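Local coordinates for endo-beta-1,4-glucanase (Streptomyces sp., PDB 1OA4), which hydrolyses internal beta-1,4-glucosidic bonds of cellulose as a family 12 glycoside hydrolase, an endoglucanase also called Cel12A, at residues T11-R16 and I32-N37; S84-V89 and S217-A222. All coordinates share one frame; numbering follows the deposited sequence.

Interaction 1: residues T11-R16 and I32-N37; sequences TTIQDR and INVTGN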
ATOM      1  N   THR A  11      14.628   5.928   0.322  1.00 15.39           N
ATOM      2  CA  THR A  11      15.222   6.776   1.348  1.00 15.58           C
ATOM      3  C   THR A  11      14.322   6.648   2.590  1.00 15.95           C
ATOM      4  O   THR A  11      13.441   5.795   2.619  1.00 16.14           O
ATOM      5  CB  THR A  11      15.311   8.220   0.857  1.00 15.99           C
ATOM      6  OG1 THR A  11      16.099   9.004   1.773  1.00 15.66           O
ATOM      7  CG2 THR A  11      13.929   8.881   0.819  1.00 16.81           C
ATOM      8  N   THR A  12      14.547   7.454   3.623  1.00 16.02           N
ATOM      9  CA  THR A  12      13.648   7.459   4.766  1.00 16.05           C
ATOM     10  C   THR A  12      13.160   8.865   5.052  1.00 15.88           C
ATOM     11  O   THR A  12      13.795   9.836   4.648  1.00 17.07           O
ATOM     12  CB  THR A  12      14.310   6.938   6.030  1.00 16.28           C
ATOM     13  OG1 THR A  12      15.370   7.823   6.419  1.00 18.00           O
ATOM     14  CG2 THR A  12      14.956   5.596   5.767  1.00 16.81           C
ATOM     15  N   ILE A  13      12.019   8.946   5.724  1.00 15.22           N
ATOM     16  CA  ILE A  13      11.535  10.203   6.292  1.00 15.33           C
ATOM     17  C   ILE A  13      11.337  10.026   7.797  1.00 15.49           C
ATOM     18  O   ILE A  13      11.005   8.940   8.264  1.00 14.63           O
ATOM     19  CB  ILE A  13      10.259  10.673   5.633  1.00 15.57           C
ATOM     20  CG1 ILE A  13       9.143   9.646   5.807  1.00 15.15           C
ATOM     21  CG2 ILE A  13      10.578  10.987   4.198  1.00 15.53           C
ATOM     22  CD1 ILE A  13       7.778  10.140   5.398  1.00 16.58           C
ATOM     23  N   GLN A  14      11.571  11.109   8.540  1.00 15.60           N
ATOM     24  CA  GLN A  14      11.367  11.176   9.983  1.00 15.47           C
ATOM     25  C   GLN A  14      12.208  10.150  10.753  1.00 15.01           C
ATOM     26  O   GLN A  14      11.894   9.811  11.895  1.00 14.89           O
ATOM     27  CB  GLN A  14       9.885  10.990  10.305  1.00 15.98           C
ATOM     28  CG  GLN A  14       8.931  11.972   9.610  1.00 17.73           C
ATOM     29  CD  GLN A  14       7.471  11.516   9.705  1.00 20.30           C
ATOM     30  OE1 GLN A  14       6.905  11.432  10.792  1.00 25.95           O
ATOM     31  NE2 GLN A  14       6.875  11.200   8.567  1.00 22.39           N
ATOM     32  N   ASP A  15      13.260   9.654  10.106  1.00 14.49           N
ATOM     33  CA  ASP A  15      14.097   8.568  10.638  1.00 14.72           C
ATOM     34  C   ASP A  15      13.200   7.441  11.135  1.00 14.18           C
ATOM     35  O   ASP A  15      13.456   6.825  12.172  1.00 14.12           O
ATOM     36  CB  ASP A  15      15.012   9.047  11.762  1.00 15.17           C
ATOM     37  CG  ASP A  15      16.070   8.015  12.126  1.00 16.59           C
ATOM     38  OD1 ASP A  15      16.578   7.282  11.241  1.00 21.40           O
ATOM     39  OD2 ASP A  15      16.443   7.841  13.305  1.00 21.33           O
ATOM     40  N   ARG A  16      12.136   7.160  10.382  1.00 14.27           N
ATOM     41  CA  ARG A  16      11.145   6.193  10.839  1.00 13.78           C
ATOM     42  C   ARG A  16      10.450   5.395   9.736  1.00 13.38           C
ATOM     43  O   ARG A  16      10.029   4.264   9.987  1.00 14.21           O
ATOM     44  CB  ARG A  16      10.071   6.895  11.687  1.00 14.20           C
ATOM     45  CG  ARG A  16       9.013   5.978  12.268  1.00 13.58           C
ATOM     46  CD  ARG A  16       9.600   4.942  13.230  1.00 14.66           C
ATOM     47  NE  ARG A  16       8.613   4.046  13.799  1.00 15.16           N
ATOM     48  CZ  ARG A  16       8.171   2.953  13.177  1.00 15.51           C
ATOM     49  NH1 ARG A  16       8.604   2.657  11.966  1.00 15.66           N
ATOM     50  NH2 ARG A  16       7.289   2.177  13.760  1.00 16.96           N
ATOM     51  N   ILE A  32      10.166  10.395  -7.938  1.00 12.90           N
ATOM     52  CA  ILE A  32       9.442  10.998  -6.823  1.00 12.78           C
ATOM     53  C   ILE A  32      10.362  12.004  -6.173  1.00 13.62           C
ATOM     54  O   ILE A  32      11.576  11.875  -6.276  1.00 13.70           O
ATOM     55  CB  ILE A  32       8.967   9.973  -5.807  1.00 13.26           C
ATOM     56  CG1 ILE A  32      10.120   9.141  -5.245  1.00 12.54           C
ATOM     57  CG2 ILE A  32       7.996   9.045  -6.474  1.00 14.33           C
ATOM     58  CD1 ILE A  32       9.702   8.225  -4.135  1.00 13.31           C
ATOM     59  N   ASN A  33       9.772  13.032  -5.576  1.00 13.07           N
ATOM     60  CA  ASN A  33      10.526  14.028  -4.821  1.00 14.51           C
ATOM     61  C   ASN A  33      10.097  13.825  -3.372  1.00 14.43           C
ATOM     62  O   ASN A  33       8.921  14.035  -3.043  1.00 14.90           O
ATOM     63  CB  ASN A  33      10.170  15.448  -5.303  1.00 14.61           C
ATOM     64  CG  ASN A  33      11.082  16.518  -4.725  1.00 20.46           C
ATOM     65  OD1 ASN A  33      12.251  16.257  -4.431  1.00 25.28           O
ATOM     66  ND2 ASN A  33      10.556  17.730  -4.558  1.00 21.28           N
ATOM     67  N   VAL A  34      11.027  13.408  -2.526  1.00 14.63           N
ATOM     68  CA  VAL A  34      10.767  13.122  -1.111  1.00 15.31           C
ATOM     69  C   VAL A  34      11.091  14.315  -0.209  1.00 16.98           C
ATOM     70  O   VAL A  34      12.210  14.826  -0.227  1.00 16.92           O
ATOM     71  CB  VAL A  34      11.569  11.897  -0.673  1.00 15.30           C
ATOM     72  CG1 VAL A  34      11.185  11.459   0.752  1.00 15.00           C
ATOM     73  CG2 VAL A  34      11.354  10.773  -1.681  1.00 15.80           C
ATOM     74  N   THR A  35      10.095  14.769   0.549  1.00 18.49           N
ATOM     75  CA  THR A  35      10.258  15.889   1.483  1.00 20.38           C
ATOM     76  C   THR A  35      10.427  15.323   2.891  1.00 20.33           C
ATOM     77  O   THR A  35      10.661  14.137   3.063  1.00 20.66           O
ATOM     78  CB  THR A  35       9.025  16.807   1.470  1.00 21.02           C
ATOM     79  OG1 THR A  35       7.924  16.130   2.081  1.00 25.06           O
ATOM     80  CG2 THR A  35       8.522  17.075   0.108  1.00 24.37           C
ATOM     81  N   GLY A  36      10.297  16.154   3.919  1.00 20.17           N
ATOM     82  CA  GLY A  36      10.468  15.628   5.258  1.00 19.91           C
ATOM     83  C   GLY A  36       9.322  14.742   5.730  1.00 19.79           C
ATOM     84  O   GLY A  36       9.499  13.937   6.626  1.00 20.78           O
ATOM     85  N   ASN A  37       8.147  14.877   5.124  1.00 19.58           N
ATOM     86  CA  ASN A  37       6.964  14.204   5.646  1.00 19.50           C
ATOM     87  C   ASN A  37       6.204  13.338   4.668  1.00 18.04           C
ATOM     88  O   ASN A  37       5.217  12.740   5.028  1.00 17.52           O
ATOM     89  CB  ASN A  37       6.000  15.262   6.190  1.00 20.61           C
ATOM     90  CG  ASN A  37       6.558  15.997   7.396  1.00 24.13           C
ATOM     91  OD1 ASN A  37       6.183  17.136   7.662  1.00 29.95           O
ATOM     92  ND2 ASN A  37       7.462  15.351   8.126  1.00 28.54           N
TER
HETATM   93  O   HOH W   1       4.483  12.044   7.550  1.00 16.59           O

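Interaction 2: residues S84-V89 and S217-A222; sequences SAPSSV and SSAVNA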
ATOM      1  N   SER A  84      -2.891  -3.100  18.783  1.00 14.45           N
ATOM      2  CA  SER A  84      -3.412  -2.118  17.845  1.00 13.13           C
ATOM      3  C   SER A  84      -2.344  -1.830  16.788  1.00 13.08           C
ATOM      4  O   SER A  84      -1.139  -1.926  17.057  1.00 12.37           O
ATOM      5  CB  SER A  84      -3.807  -0.795  18.549  1.00 12.71           C
ATOM      6  OG  SER A  84      -2.712  -0.218  19.242  1.00 14.03           O
ATOM      7  N   ALA A  85      -2.789  -1.469  15.589  1.00 12.58           N
ATOM      8  CA  ALA A  85      -1.893  -1.052  14.535  1.00 12.62           C
ATOM      9  C   ALA A  85      -2.365   0.271  13.924  1.00 12.72           C
ATOM     10  O   ALA A  85      -2.755   0.318  12.770  1.00 12.93           O
ATOM     11  CB  ALA A  85      -1.818  -2.131  13.447  1.00 13.00           C
ATOM     12  N   PRO A  86      -2.310   1.363  14.683  1.00 12.93           N
ATOM     13  CA  PRO A  86      -2.832   2.621  14.160  1.00 13.12           C
ATOM     14  C   PRO A  86      -1.980   3.160  13.038  1.00 12.04           C
ATOM     15  O   PRO A  86      -0.747   3.223  13.142  1.00 11.05           O
ATOM     16  CB  PRO A  86      -2.793   3.553  15.371  1.00 13.31           C
ATOM     17  CG  PRO A  86      -1.778   2.966  16.263  1.00 14.70           C
ATOM     18  CD  PRO A  86      -1.785   1.492  16.051  1.00 13.05           C
ATOM     19  N   SER A  87      -2.645   3.568  11.965  1.00 11.80           N
ATOM     20  CA  SER A  87      -1.962   4.153  10.828  1.00 11.87           C
ATOM     21  C   SER A  87      -2.788   5.302  10.262  1.00 12.07           C
ATOM     22  O   SER A  87      -4.004   5.355  10.464  1.00 12.16           O
ATOM     23  CB  SER A  87      -1.688   3.079   9.755  1.00 12.14           C
ATOM     24  OG  SER A  87      -0.900   3.585   8.695  1.00 11.84           O
ATOM     25  N   SER A  88      -2.123   6.227   9.584  1.00 11.97           N
ATOM     26  CA  SER A  88      -2.818   7.325   8.944  1.00 12.25           C
ATOM     27  C   SER A  88      -2.104   7.713   7.665  1.00 12.04           C
ATOM     28  O   SER A  88      -0.918   7.473   7.498  1.00 10.49           O
ATOM     29  CB  SER A  88      -2.867   8.546   9.880  1.00 13.10           C
ATOM     30  OG  SER A  88      -1.580   9.113  10.010  1.00 16.23           O
ATOM     31  N   VAL A  89      -2.855   8.327   6.769  1.00 12.42           N
ATOM     32  CA  VAL A  89      -2.289   8.851   5.539  1.00 12.02           C
ATOM     33  C   VAL A  89      -3.134  10.038   5.113  1.00 12.43           C
ATOM     34  O   VAL A  89      -4.331  10.101   5.427  1.00 12.75           O
ATOM     35  CB  VAL A  89      -2.275   7.774   4.404  1.00 12.10           C
ATOM     36  CG1 VAL A  89      -3.678   7.488   3.896  1.00 12.56           C
ATOM     37  CG2 VAL A  89      -1.411   8.199   3.285  1.00 12.14           C
ATOM     38  N   SER A 217       1.631   7.819   8.962  1.00 12.79           N
ATOM     39  CA  SER A 217       2.094   7.293  10.223  1.00 13.06           C
ATOM     40  C   SER A 217       1.699   5.833  10.315  1.00 12.93           C
ATOM     41  O   SER A 217       0.758   5.403   9.672  1.00 13.28           O
ATOM     42  CB  SER A 217       1.513   8.091  11.387  1.00 13.43           C
ATOM     43  OG  SER A 217       0.118   7.889  11.516  1.00 14.55           O
ATOM     44  N   SER A 218       2.430   5.099  11.145  1.00 12.23           N
ATOM     45  CA  SER A 218       2.140   3.715  11.419  1.00 12.30           C
ATOM     46  C   SER A 218       2.831   3.345  12.729  1.00 12.76           C
ATOM     47  O   SER A 218       3.996   3.714  12.955  1.00 13.59           O
ATOM     48  CB  SER A 218       2.665   2.860  10.292  1.00 12.71           C
ATOM     49  OG  SER A 218       2.606   1.503  10.660  1.00 11.59           O
ATOM     50  N   ALA A 219       2.098   2.665  13.599  1.00 12.94           N
ATOM     51  CA  ALA A 219       2.666   2.089  14.815  1.00 13.38           C
ATOM     52  C   ALA A 219       2.007   0.724  14.980  1.00 13.87           C
ATOM     53  O   ALA A 219       0.854   0.551  14.611  1.00 14.36           O
ATOM     54  CB  ALA A 219       2.391   2.976  16.014  1.00 14.25           C
ATOM     55  N   VAL A 220       2.741  -0.243  15.519  1.00 14.98           N
ATOM     56  CA  VAL A 220       2.176  -1.559  15.757  1.00 15.18           C
ATOM     57  C   VAL A 220       2.481  -1.918  17.214  1.00 16.03           C
ATOM     58  O   VAL A 220       3.623  -2.236  17.567  1.00 16.15           O
ATOM     59  CB  VAL A 220       2.694  -2.632  14.768  1.00 15.07           C
ATOM     60  CG1 VAL A 220       1.994  -3.938  15.072  1.00 15.14           C
ATOM     61  CG2 VAL A 220       2.438  -2.204  13.324  1.00 15.05           C
ATOM     62  N   ASN A 221       1.446  -1.817  18.048  1.00 16.38           N
ATOM     63  CA  ASN A 221       1.554  -1.981  19.484  1.00 17.99           C
ATOM     64  C   ASN A 221       1.249  -3.404  19.917  1.00 19.15           C
ATOM     65  O   ASN A 221       0.264  -3.999  19.478  1.00 20.02           O
ATOM     66  CB  ASN A 221       0.579  -1.024  20.162  1.00 17.94           C
ATOM     67  CG  ASN A 221       0.830   0.401  19.771  1.00 17.05           C
ATOM     68  OD1 ASN A 221      -0.031   1.070  19.189  1.00 18.55           O
ATOM     69  ND2 ASN A 221       2.032   0.875  20.049  1.00 17.09           N
ATOM     70  N   ALA A 222       2.105  -3.946  20.777  1.00 21.27           N
ATOM     71  CA  ALA A 222       1.951  -5.312  21.279  1.00 22.72           C
ATOM     72  C   ALA A 222       0.961  -5.412  22.441  1.00 24.05           C
ATOM     73  O   ALA A 222      -0.049  -4.696  22.488  1.00 26.45           O
ATOM     74  CB  ALA A 222       3.313  -5.858  21.724  1.00 23.25           C
TER
HETATM   75  O   HOH W   2       0.106   5.825  13.599  1.00 14.39           O

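Interaction 1: residues T11-R16 and I32-N37
Ile13 carries this contact, meeting Val34 and the backbone of the turn after Val34 with different branches. Its CG2 lies 3.5 Å from Val34 CG1 and 3.3 Å from the carbonyl O of Thr35. CB packs against Gly36 O, while CD1 ends 3.6 Å from the carbonyl carbon of Asn37. A first torsion of 60° sets CG1 between the backbone N and the carbonyl carbon, and the near-extended second torsion then carries CD1 along the turn to Asn37. Thr11 and Val34 reach tip to tip, CG2 of Thr11 to CG1 of Val34 at 3.8 Å; the threonine suits the place because its methyl faces the valine while OG1 bonds to Gln2. On the exposed side, Gln14 CG approaches Asn37 ND2 (4.0 Å), the two side chains crossing at about a right angle with their amide planes 79° apart. One water joins these residues, donating to Asn37 O at 2.7 Å and accepting a weak bond from Gln14 NE2. Within the partner turn, Thr35 OG1 accepts from Asn37 N at 3.3 Å, an ST turn, consistent with the way the Thr35 and Gly36 carbonyls face Ile13. Further out, Val19 of strand 17-20 touches both Ile13 and Val34, and Ile4 of strand 2-4 touches Thr11 and Val34. The contact joins the two facing sheets of the family 12 beta-sandwich (jelly-roll), one strand from each.

Interaction 2: residues S84-V89 and S217-A222
Two serine hydroxyls, Ser88 OG and Ser217 OG, meet at 2.6 Å across a hydrogen-bonded antiparallel pair. The pairing puts both side chains on one face of the sheet, and first torsions near 70° then turn each OG between its own backbone N and carbonyl carbon; the small side chain suits so close a meeting. Ser217 OG also lies 2.9 Å from a water that donates to Pro86 O. Ser87 turns the other way: its OG is anti to the backbone N (chi1 -174°) and donates to Ser217 O at 2.6 Å, in the carbonyl plane. The same oxygen takes Ser88 N from 39° above that plane, so two donors grip it. Pro86 has no N-H to offer, but its carbonyl O accepts from Ala219 N at 2.9 Å and its CG touches Ala219 CB. Ser84 and Asn221 form a single bridge, in which Asn221 N donates to Ser84 O at 2.8 Å and Ser84 N to Asn221 O is weak. Asn221 OD1 lies 3.0 Å from Ser84 OG in a weak bond and close to Pro86 CD, the asparagine and proline side chains crossing at about a right angle. On the buried face Ser87 OG also bonds to Tyr103, and Ser218 OG to Asp62. Strand 86-92 runs between 212-218 and 171-175, with Ile198 of strand 194-204 against Ser87 and Ser218, and helix 176-185 touching Ala85 and Ser87 through Val176.

Strands 30-34, 212-218 and 86-92 belong to one antiparallel sheet, so both interactions draw on it. Interaction 1 joins that sheet to strand 10-13 of the other by side-chain packing, buried at Ile13 and Val34 and solvent-facing at Gln14 and the turn. Interaction 2 joins neighbouring strands within the sheet, mainly by backbone hydrogen bonds and serine hydroxyls, and it too has a buried and an exposed face. Methyl groups against methyls and carbonyls make the first; short hydroxyl side chains suit the second. Their centres lie about 18 Å apart, yet Arg16 NH2 packs 3.7 Å from Ser218 O, and Asp62 forms a salt bridge with Arg16 and accepts a hydrogen bond from Ser218 OG.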